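Local coordinates for Exo-1,5-alpha-L-arabinofuranobiosidase (Gibberella zeae, PDB 2YDT), which probably cleaves alpha-1,5-linked L-arabinan from the chain end, releasing arabinobiose, with the active-site pocket of a six-bladed beta-propeller, at residues M212-K217 with P276-T281; V291-T296 with Y323-L328; I224-Y229 with F243-R248. All coordinates share one frame; numbering follows the deposited sequence.

Contact 1: residues M212-K217 with P276-T281; sequences MPTVAK and PYVVWT. With EDG (1,4-dideoxy-1,4-imino-L-arabinitol), chain B; SO4 (sulfate ion), chain G.
T214 meets Y277 and V278 where short segments of the innermost strands of two successive propeller blades run nearly parallel (7°), their axes 5.8 Å apart. CB of T214 faces V278 N, and beyond it the two branches part. One is OG1, held between the backbone N and the carbonyl carbon (chi1 65°), a rotation that aims it at the neighbouring strand. There it accepts a hydrogen bond from V278 N, 3.1 Å long and bent to 142° at the hydrogen, while V278 CG1 packs 3.4 Å from the same OG1. A water 2.7 Å from T214 OG1 extends the polar path; it lies within bonding reach of M212 O and, more weakly, of P276 O, with more acceptors about it than it has protons. The other branch, CG2, rests against the Y277 ring, 3.8 Å from CD1. Farther along, A216 CB sits among V278 CG1, 4.1 Å away, and W280 CB. A second water donates to both V215 O and V278 O, 2.9 Å from the first of these. At the pocket end M212 turns its chain to the inhibitor: CG is 3.5 Å from O2' of the iminosugar, and SD lies against C1'. At the other end the extended K217 reaches with NZ a sulfate ion, probably from the crystallisation liquor, and W280 NE1 bonds N287 O within its own blade. The two blades are thus joined by a threonine hydroxyl and bridging waters that reach backbone polar groups across the seam, with small apolar groups between them.

Contact 2: residues V291-T296 with Y323-L328; sequences VVSCGT and YTRSLL
S293 OG is the polar centre between residues 291-296 and 323-328, gripped side-on by two nitrogens of R325. NE donates to it over 3.0 Å and NH2 over 3.1 Å, with N-H...O angles of 148° and 142°, and OG lies close to the guanidinium plane. The arginine reaches it by bending at chi3 (62°), which folds the guanidinium back toward the serine. The hydroxyl spends its own proton on a water 2.9 Å from S293 OG, and that water donates in turn to R325 O at 2.7 Å, closing a loop from the arginine's side chain to its own backbone. The rest of the guanidinium is satisfied beyond the two segments: NH1 bonds S298 O and, weakly, P320 O, while NH2 has a weak second bond to E299 O. Beside these polar groups L327 lays CD1 against the 291-293 strand, 3.4 Å from V291 O and 3.9 Å from V291 CG1, its side chain crossing that of V291 at about a right angle. T324 and Y323 turn their side chains elsewhere: T324 OG1 pairs with R32, and Y323 OH makes a weak bond to the ring nitrogen of the iminosugar. Hydroxyl and carbonyl dipoles surround the guanidinium and probably help to stabilise its charge; the side chain of E299, a manganese ligand, lies about 6 Å from that of R325. By tying strand 289-293 to the turn that leads from Y323, the arginine and serine link a blade to the segment that supplies a pocket residue.

Contact 3: residues I224-Y229 with F243-R248; sequences IYVYEY and FPVYYR
Y229 drives its ring edge into the face of Y246 in a T-shaped stack, centroids 4.9 Å apart and planes at 79°. CD2 is the bump, standing 3.5 Å above the Y246 ring plane and over its centre. Y246 in turn makes a CH-pi contact with Y227: its CB sits over the Y227 face, offset toward the rim, 4.1 Å from the ring centroid. Y227 leans across the partner strand because CG lies between its backbone N and carbonyl carbon (chi1 56°). At the tip its OH accepts a 3.1 Å bond from R248 NE and is also hydrogen-bonded to Y203 OH, to which R248 NH2 bonds as well. On the reverse side of the sheet V226 straddles two neighbours, CG1 meeting V245 CG1 at 3.6 Å and CG2 meeting Y247 CB, while I224 CD1 nestles against Y247 CD1. F243 lies alongside the carboxylate of E228, which contacts the iminosugar and takes a bond from S275 N on OE1. Antiparallel backbone pairing underlies all this. Strand 209-217 flanks the pair beyond 223-230, and strand 262-263 beyond 245-250; Y225 and Y227 pack on strands 182-188 and 198-201 of the preceding blade, whereas Y247 meets W312 of the next.

All three contacts are largely buried, but they hold different seams of the propeller; contact 1 also runs out to the exposed K217, while no touching residue of contacts 2 and 3 is exposed. Contact 3 lies within one blade, pairing its second and third strands by regular backbone bonds, about 13 Å from the chain centre. Contacts 1 and 2 lie nearer that centre, each about 8 Å from it, and join blade to blade through side chains and water. Contact 1 shares a sheet with each of the others: strand 209-217 pairs with 223-230, strand 277-281 with 289-293. M212, Y323 and E228, one from each contact, converge on the iminosugar; M212 CE and Y323 OH pack 3.4 Å apart.

Contact 1: residues M212-K217 with P276-T281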
loop_
_atom_site.group_PDB
_atom_site.type_symbol
_atom_site.label_atom_id
_atom_site.label_comp_id
_atom_site.label_asym_id
_atom_site.label_seq_id
_atom_site.Cartn_x
_atom_site.Cartn_y
_atom_site.Cartn_z
ATOM N N MET A 212 0.124 5.261 6.714
ATOM C CA MET A 212 0.246 4.106 5.781
ATOM C C MET A 212 -1.062 3.249 5.729
ATOM O O MET A 212 -1.095 2.059 6.120
ATOM C CB MET A 212 1.484 3.263 6.122
ATOM C CG MET A 212 2.713 4.133 6.330
ATOM S SD MET A 212 4.285 3.286 6.272
ATOM C CE MET A 212 4.406 2.997 4.479
ATOM N N PRO A 213 -2.161 3.849 5.242
ATOM C CA PRO A 213 -3.479 3.183 5.312
ATOM C C PRO A 213 -3.682 2.150 4.192
ATOM O O PRO A 213 -3.391 2.447 3.020
ATOM C CB PRO A 213 -4.469 4.328 5.169
ATOM C CG PRO A 213 -3.731 5.268 4.228
ATOM C CD PRO A 213 -2.262 5.204 4.675
ATOM N N THR A 214 -4.192 0.964 4.543
ATOM C CA THR A 214 -4.699 0.021 3.551
ATOM C C THR A 214 -6.011 -0.548 4.078
ATOM O O THR A 214 -6.294 -0.455 5.274
ATOM C CB THR A 214 -3.718 -1.097 3.174
ATOM O OG1 THR A 214 -3.471 -1.946 4.310
ATOM C CG2 THR A 214 -2.376 -0.502 2.669
ATOM N N VAL A 215 -6.829 -1.064 3.157
ATOM C CA VAL A 215 -8.213 -1.422 3.467
ATOM C C VAL A 215 -8.612 -2.694 2.747
ATOM O O VAL A 215 -8.203 -2.948 1.612
ATOM C CB VAL A 215 -9.189 -0.255 3.070
ATOM C CG1 VAL A 215 -10.601 -0.459 3.678
ATOM C CG2 VAL A 215 -8.584 1.123 3.470
ATOM N N ALA A 216 -9.416 -3.524 3.405
ATOM C CA ALA A 216 -9.941 -4.701 2.772
ATOM C C ALA A 216 -11.427 -4.891 3.151
ATOM O O ALA A 216 -11.842 -4.552 4.251
ATOM C CB ALA A 216 -9.141 -5.942 3.154
ATOM N N LYS A 217 -12.191 -5.439 2.224
ATOM C CA LYS A 217 -13.618 -5.736 2.441
ATOM C C LYS A 217 -13.794 -7.165 2.966
ATOM O O LYS A 217 -13.255 -8.104 2.387
ATOM C CB LYS A 217 -14.408 -5.589 1.149
ATOM C CG LYS A 217 -15.957 -5.669 1.342
ATOM C CD LYS A 217 -16.690 -5.423 0.036
ATOM C CE LYS A 217 -18.227 -5.449 0.230
ATOM N NZ LYS A 217 -18.934 -5.301 -1.093
ATOM N N PRO A 276 2.228 -1.536 7.363
ATOM C CA PRO A 276 1.447 -2.742 7.146
ATOM C C PRO A 276 0.694 -2.768 5.825
ATOM O O PRO A 276 0.539 -1.758 5.150
ATOM C CB PRO A 276 0.473 -2.737 8.327
ATOM C CG PRO A 276 0.286 -1.305 8.648
ATOM C CD PRO A 276 1.629 -0.675 8.391
ATOM N N TYR A 277 0.210 -3.946 5.472
ATOM C CA TYR A 277 -0.579 -4.121 4.268
ATOM C C TYR A 277 -1.593 -5.222 4.532
ATOM O O TYR A 277 -1.192 -6.312 4.972
ATOM C CB TYR A 277 0.317 -4.488 3.043
ATOM C CG TYR A 277 -0.364 -4.239 1.698
ATOM C CD1 TYR A 277 -0.123 -3.086 0.972
ATOM C CD2 TYR A 277 -1.322 -5.132 1.198
ATOM C CE1 TYR A 277 -0.788 -2.848 -0.189
ATOM C CE2 TYR A 277 -2.007 -4.884 0.048
ATOM C CZ TYR A 277 -1.711 -3.727 -0.657
ATOM O OH TYR A 277 -2.364 -3.437 -1.844
ATOM N N VAL A 278 -2.873 -4.979 4.219
ATOM C CA VAL A 278 -3.946 -5.955 4.453
ATOM C C VAL A 278 -4.626 -6.397 3.171
ATOM O O VAL A 278 -4.840 -5.587 2.263
ATOM C CB VAL A 278 -5.022 -5.420 5.453
ATOM C CG1 VAL A 278 -5.859 -4.285 4.912
ATOM C CG2 VAL A 278 -5.979 -6.551 5.891
ATOM N N VAL A 279 -4.999 -7.685 3.110
ATOM C CA VAL A 279 -5.938 -8.191 2.102
ATOM C C VAL A 279 -6.911 -9.121 2.804
ATOM O O VAL A 279 -6.671 -9.531 3.954
ATOM C CB VAL A 279 -5.272 -8.941 0.923
ATOM C CG1 VAL A 279 -4.408 -7.985 0.138
ATOM C CG2 VAL A 279 -4.438 -10.142 1.421
ATOM N N TRP A 280 -7.988 -9.469 2.094
ATOM C CA TRP A 280 -8.897 -10.527 2.525
ATOM C C TRP A 280 -9.066 -11.487 1.356
ATOM O O TRP A 280 -9.223 -11.079 0.194
ATOM C CB TRP A 280 -10.258 -9.969 2.966
ATOM C CG TRP A 280 -11.284 -11.064 3.292
ATOM C CD1 TRP A 280 -11.419 -11.694 4.471
ATOM C CD2 TRP A 280 -12.216 -11.659 2.396
ATOM N NE1 TRP A 280 -12.439 -12.639 4.396
ATOM C CE2 TRP A 280 -12.922 -12.656 3.125
ATOM C CE3 TRP A 280 -12.525 -11.463 1.062
ATOM C CZ2 TRP A 280 -13.957 -13.417 2.548
ATOM C CZ3 TRP A 280 -13.543 -12.252 0.476
ATOM C CH2 TRP A 280 -14.237 -13.209 1.236
ATOM N N THR A 281 -9.098 -12.776 1.707
ATOM C CA THR A 281 -9.397 -13.826 0.741
ATOM C C THR A 281 -10.577 -14.673 1.250
ATOM O O THR A 281 -10.678 -14.865 2.452
ATOM C CB THR A 281 -8.170 -14.749 0.513
ATOM O OG1 THR A 281 -8.607 -15.882 -0.242
ATOM C CG2 THR A 281 -7.491 -15.193 1.805
HETATM O "O2'" EDG B . 3.007 7.529 7.098
HETATM C "C2'" EDG B . 4.388 7.872 7.404
HETATM C "C1'" EDG B . 5.260 6.638 7.280
HETATM N "N4'" EDG B . 6.133 6.897 6.128
HETATM C "C3'" EDG B . 4.977 8.922 6.452
HETATM O "O3'" EDG B . 5.149 10.228 7.045
HETATM C "C4'" EDG B . 6.347 8.338 6.061
HETATM C "C5'" EDG B . 6.895 8.793 4.736
HETATM O "O5'" EDG B . 8.252 8.379 4.677
HETATM S S SO4 G . -19.046 -2.084 -3.244
HETATM O O1 SO4 G . -18.157 -1.330 -4.120
HETATM O O2 SO4 G . -19.772 -1.174 -2.376
HETATM O O3 SO4 G . -20.007 -2.848 -4.037
HETATM O O4 SO4 G . -18.204 -3.001 -2.467
HETATM O O HOH W 1 -1.844 -0.679 6.072
HETATM O O HOH W 2 -6.568 -4.972 0.323
#

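Contact 2: residues V291-T296 with Y323-L328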
loop_
_atom_site.group_PDB
_atom_site.type_symbol
_atom_site.label_atom_id
_atom_site.label_comp_id
_atom_site.label_asym_id
_atom_site.label_seq_id
_atom_site.Cartn_x
_atom_site.Cartn_y
_atom_site.Cartn_z
ATOM N N VAL A 291 -5.460 -11.270 5.898
ATOM C CA VAL A 291 -4.009 -11.449 5.911
ATOM C C VAL A 291 -3.299 -10.090 6.028
ATOM O O VAL A 291 -3.579 -9.181 5.220
ATOM C CB VAL A 291 -3.490 -12.215 4.677
ATOM C CG1 VAL A 291 -2.050 -12.618 4.896
ATOM C CG2 VAL A 291 -4.334 -13.510 4.452
ATOM N N VAL A 292 -2.432 -9.965 7.012
ATOM C CA VAL A 292 -1.683 -8.729 7.228
ATOM C C VAL A 292 -0.171 -8.992 7.206
ATOM O O VAL A 292 0.353 -9.934 7.810
ATOM C CB VAL A 292 -2.067 -8.048 8.564
ATOM C CG1 VAL A 292 -1.147 -6.902 8.859
ATOM C CG2 VAL A 292 -3.520 -7.521 8.511
ATOM N N SER A 293 0.542 -8.118 6.532
ATOM C CA SER A 293 2.006 -8.050 6.618
ATOM C C SER A 293 2.366 -6.788 7.349
ATOM O O SER A 293 1.616 -5.808 7.321
ATOM C CB SER A 293 2.647 -8.045 5.230
ATOM O OG SER A 293 4.081 -7.944 5.295
ATOM N N CYS A 294 3.541 -6.802 7.999
ATOM C CA CYS A 294 4.170 -5.580 8.467
ATOM C C CYS A 294 5.598 -5.470 7.923
ATOM O O CYS A 294 6.113 -6.433 7.364
ATOM C CB CYS A 294 4.157 -5.493 9.985
ATOM S SG CYS A 294 5.409 -6.471 10.835
ATOM N N GLY A 295 6.204 -4.306 8.085
ATOM C CA GLY A 295 7.495 -3.988 7.467
ATOM C C GLY A 295 8.730 -4.248 8.331
ATOM O O GLY A 295 9.846 -3.880 7.936
ATOM N N THR A 296 8.540 -4.917 9.483
ATOM C CA THR A 296 9.651 -5.185 10.418
ATOM C C THR A 296 9.830 -6.672 10.733
ATOM O O THR A 296 10.765 -7.024 11.484
ATOM C CB THR A 296 9.491 -4.429 11.730
ATOM O OG1 THR A 296 8.325 -4.860 12.448
ATOM C CG2 THR A 296 9.462 -2.886 11.506
ATOM N N TYR A 323 10.150 -3.154 3.857
ATOM C CA TYR A 323 9.314 -1.983 4.073
ATOM C C TYR A 323 8.098 -2.020 3.181
ATOM O O TYR A 323 8.197 -2.262 1.960
ATOM C CB TYR A 323 10.127 -0.723 3.796
ATOM C CG TYR A 323 9.398 0.581 4.036
ATOM C CD1 TYR A 323 9.079 1.006 5.329
ATOM C CD2 TYR A 323 9.071 1.430 2.965
ATOM C CE1 TYR A 323 8.424 2.224 5.551
ATOM C CE2 TYR A 323 8.422 2.643 3.186
ATOM C CZ TYR A 323 8.118 3.042 4.484
ATOM O OH TYR A 323 7.525 4.241 4.704
ATOM N N THR A 324 6.939 -1.832 3.815
ATOM C CA THR A 324 5.627 -1.880 3.146
ATOM C C THR A 324 5.496 -3.079 2.182
ATOM O O THR A 324 4.935 -3.008 1.088
ATOM C CB THR A 324 5.207 -0.497 2.518
ATOM O OG1 THR A 324 3.806 -0.518 2.220
ATOM C CG2 THR A 324 6.009 -0.154 1.229
ATOM N N ARG A 325 5.954 -4.239 2.642
ATOM C CA ARG A 325 5.774 -5.480 1.913
ATOM C C ARG A 325 4.288 -5.659 1.637
ATOM O O ARG A 325 3.468 -5.464 2.558
ATOM C CB ARG A 325 6.397 -6.639 2.717
ATOM C CG ARG A 325 6.618 -7.907 1.910
ATOM C CD ARG A 325 7.188 -9.056 2.771
ATOM N NE ARG A 325 6.249 -9.418 3.828
ATOM C CZ ARG A 325 6.386 -10.465 4.620
ATOM N NH1 ARG A 325 7.409 -11.291 4.448
ATOM N NH2 ARG A 325 5.514 -10.674 5.609
ATOM N N SER A 326 3.943 -5.998 0.397
ATOM C CA SER A 326 2.556 -6.008 -0.038
ATOM C C SER A 326 2.059 -7.394 -0.336
ATOM O O SER A 326 2.847 -8.365 -0.420
ATOM C CB SER A 326 2.356 -5.097 -1.254
ATOM O OG SER A 326 3.240 -5.392 -2.282
ATOM N N LEU A 327 0.739 -7.496 -0.475
ATOM C CA LEU A 327 0.053 -8.785 -0.642
ATOM C C LEU A 327 -0.971 -8.739 -1.752
ATOM O O LEU A 327 -1.546 -7.683 -2.072
ATOM C CB LEU A 327 -0.673 -9.138 0.663
ATOM C CG LEU A 327 0.107 -9.216 1.959
ATOM C CD1 LEU A 327 -0.858 -9.324 3.226
ATOM C CD2 LEU A 327 1.093 -10.389 1.939
ATOM N N LEU A 328 -1.199 -9.895 -2.370
ATOM C CA LEU A 328 -2.168 -10.034 -3.421
ATOM C C LEU A 328 -2.817 -11.419 -3.314
ATOM O O LEU A 328 -2.120 -12.424 -3.131
ATOM C CB LEU A 328 -1.466 -9.868 -4.770
ATOM C CG LEU A 328 -2.342 -10.009 -5.984
ATOM C CD1 LEU A 328 -1.871 -9.081 -7.105
ATOM C CD2 LEU A 328 -2.387 -11.508 -6.423
HETATM O O HOH W 3 4.052 -5.095 5.214
#

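Contact 3: residues I224-Y229 with F243-R248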
loop_
_atom_site.group_PDB
_atom_site.type_symbol
_atom_site.label_atom_id
_atom_site.label_comp_id
_atom_site.label_asym_id
_atom_site.label_seq_id
_atom_site.Cartn_x
_atom_site.Cartn_y
_atom_site.Cartn_z
ATOM N N ILE A 224 -12.094 -3.626 6.955
ATOM C CA ILE A 224 -10.989 -3.460 7.904
ATOM C C ILE A 224 -9.992 -2.434 7.354
ATOM O O ILE A 224 -9.547 -2.544 6.222
ATOM C CB ILE A 224 -10.313 -4.806 8.243
ATOM C CG1 ILE A 224 -9.276 -4.618 9.358
ATOM C CG2 ILE A 224 -9.737 -5.501 6.968
ATOM C CD1 ILE A 224 -8.633 -5.941 9.870
ATOM N N TYR A 225 -9.683 -1.467 8.208
ATOM C CA TYR A 225 -8.750 -0.368 7.944
ATOM C C TYR A 225 -7.524 -0.598 8.789
ATOM O O TYR A 225 -7.629 -0.600 10.022
ATOM C CB TYR A 225 -9.439 0.917 8.360
ATOM C CG TYR A 225 -8.683 2.224 8.176
ATOM C CD1 TYR A 225 -8.627 2.804 6.927
ATOM C CD2 TYR A 225 -8.071 2.854 9.224
ATOM C CE1 TYR A 225 -7.953 4.024 6.729
ATOM C CE2 TYR A 225 -7.406 4.082 9.066
ATOM C CZ TYR A 225 -7.360 4.649 7.798
ATOM O OH TYR A 225 -6.698 5.846 7.644
ATOM N N VAL A 226 -6.348 -0.679 8.151
ATOM C CA VAL A 226 -5.110 -1.016 8.819
ATOM C C VAL A 226 -4.094 0.096 8.635
ATOM O O VAL A 226 -4.041 0.738 7.556
ATOM C CB VAL A 226 -4.574 -2.381 8.290
ATOM C CG1 VAL A 226 -3.224 -2.739 8.930
ATOM C CG2 VAL A 226 -5.641 -3.509 8.595
ATOM N N TYR A 227 -3.302 0.348 9.674
ATOM C CA TYR A 227 -2.330 1.415 9.665
ATOM C C TYR A 227 -1.240 1.187 10.673
ATOM O O TYR A 227 -1.414 0.369 11.576
ATOM C CB TYR A 227 -2.953 2.797 9.903
ATOM C CG TYR A 227 -3.769 2.952 11.171
ATOM C CD1 TYR A 227 -3.259 3.588 12.288
ATOM C CD2 TYR A 227 -5.043 2.456 11.247
ATOM C CE1 TYR A 227 -4.031 3.714 13.471
ATOM C CE2 TYR A 227 -5.796 2.569 12.416
ATOM C CZ TYR A 227 -5.304 3.234 13.493
ATOM O OH TYR A 227 -6.062 3.365 14.639
ATOM N N GLU A 228 -0.131 1.908 10.512
ATOM C CA GLU A 228 0.880 1.951 11.605
ATOM C C GLU A 228 0.549 3.139 12.511
ATOM O O GLU A 228 0.341 4.272 12.055
ATOM C CB GLU A 228 2.308 2.002 11.058
ATOM C CG GLU A 228 2.690 3.304 10.344
ATOM C CD GLU A 228 4.204 3.409 9.991
ATOM O OE1 GLU A 228 4.902 2.358 10.036
ATOM O OE2 GLU A 228 4.682 4.524 9.684
ATOM N N TYR A 229 0.486 2.887 13.818
ATOM C CA TYR A 229 0.174 3.901 14.787
ATOM C C TYR A 229 1.449 4.452 15.421
ATOM O O TYR A 229 1.893 4.024 16.493
ATOM C CB TYR A 229 -0.827 3.323 15.801
ATOM C CG TYR A 229 -1.272 4.227 16.940
ATOM C CD1 TYR A 229 -0.838 5.554 17.086
ATOM C CD2 TYR A 229 -2.113 3.709 17.915
ATOM C CE1 TYR A 229 -1.239 6.325 18.176
ATOM C CE2 TYR A 229 -2.503 4.476 18.981
ATOM C CZ TYR A 229 -2.067 5.762 19.109
ATOM O OH TYR A 229 -2.443 6.464 20.256
ATOM N N PHE A 243 5.818 2.059 16.093
ATOM C CA PHE A 243 4.789 2.084 15.047
ATOM C C PHE A 243 3.981 0.779 15.008
ATOM O O PHE A 243 3.866 0.117 13.977
ATOM C CB PHE A 243 5.474 2.350 13.682
ATOM C CG PHE A 243 6.193 3.689 13.580
ATOM C CD1 PHE A 243 5.584 4.800 13.015
ATOM C CD2 PHE A 243 7.490 3.828 14.057
ATOM C CE1 PHE A 243 6.263 6.024 12.949
ATOM C CE2 PHE A 243 8.153 5.032 13.969
ATOM C CZ PHE A 243 7.548 6.120 13.409
ATOM N N PRO A 244 3.323 0.409 16.120
ATOM C CA PRO A 244 2.557 -0.827 16.122
ATOM C C PRO A 244 1.391 -0.847 15.116
ATOM O O PRO A 244 0.813 0.200 14.821
ATOM C CB PRO A 244 2.029 -0.893 17.568
ATOM C CG PRO A 244 1.950 0.504 17.992
ATOM C CD PRO A 244 3.171 1.159 17.376
ATOM N N VAL A 245 1.119 -2.010 14.544
ATOM C CA VAL A 245 0.003 -2.167 13.610
ATOM C C VAL A 245 -1.334 -2.132 14.358
ATOM O O VAL A 245 -1.581 -2.948 15.274
ATOM C CB VAL A 245 0.137 -3.402 12.727
ATOM C CG1 VAL A 245 -1.021 -3.460 11.704
ATOM C CG2 VAL A 245 1.507 -3.388 11.984
ATOM N N TYR A 246 -2.193 -1.188 13.968
ATOM C CA TYR A 246 -3.551 -1.069 14.510
ATOM C C TYR A 246 -4.550 -1.178 13.371
ATOM O O TYR A 246 -4.225 -1.031 12.185
ATOM C CB TYR A 246 -3.760 0.252 15.256
ATOM C CG TYR A 246 -3.369 0.271 16.712
ATOM C CD1 TYR A 246 -2.065 0.036 17.115
ATOM C CD2 TYR A 246 -4.320 0.571 17.705
ATOM C CE1 TYR A 246 -1.706 0.069 18.478
ATOM C CE2 TYR A 246 -3.962 0.600 19.049
ATOM C CZ TYR A 246 -2.658 0.368 19.415
ATOM O OH TYR A 246 -2.288 0.425 20.763
ATOM N N TYR A 247 -5.797 -1.449 13.738
ATOM C CA TYR A 247 -6.890 -1.513 12.774
ATOM C C TYR A 247 -8.214 -1.062 13.370
ATOM O O TYR A 247 -8.386 -0.981 14.581
ATOM C CB TYR A 247 -7.004 -2.909 12.167
ATOM C CG TYR A 247 -7.448 -4.009 13.113
ATOM C CD1 TYR A 247 -8.803 -4.375 13.245
ATOM C CD2 TYR A 247 -6.517 -4.621 13.937
ATOM C CE1 TYR A 247 -9.176 -5.430 14.109
ATOM C CE2 TYR A 247 -6.877 -5.615 14.805
ATOM C CZ TYR A 247 -8.210 -5.998 14.893
ATOM O OH TYR A 247 -8.524 -7.011 15.753
ATOM N N ARG A 248 -9.137 -0.740 12.480
ATOM C CA ARG A 248 -10.503 -0.376 12.796
ATOM C C ARG A 248 -11.455 -1.130 11.879
ATOM O O ARG A 248 -11.101 -1.487 10.743
ATOM C CB ARG A 248 -10.699 1.137 12.645
ATOM C CG ARG A 248 -9.850 1.956 13.610
ATOM C CD ARG A 248 -9.984 3.412 13.438
ATOM N NE ARG A 248 -9.077 4.145 14.328
ATOM C CZ ARG A 248 -9.308 5.360 14.815
ATOM N NH1 ARG A 248 -10.401 6.012 14.480
ATOM N NH2 ARG A 248 -8.443 5.950 15.627
#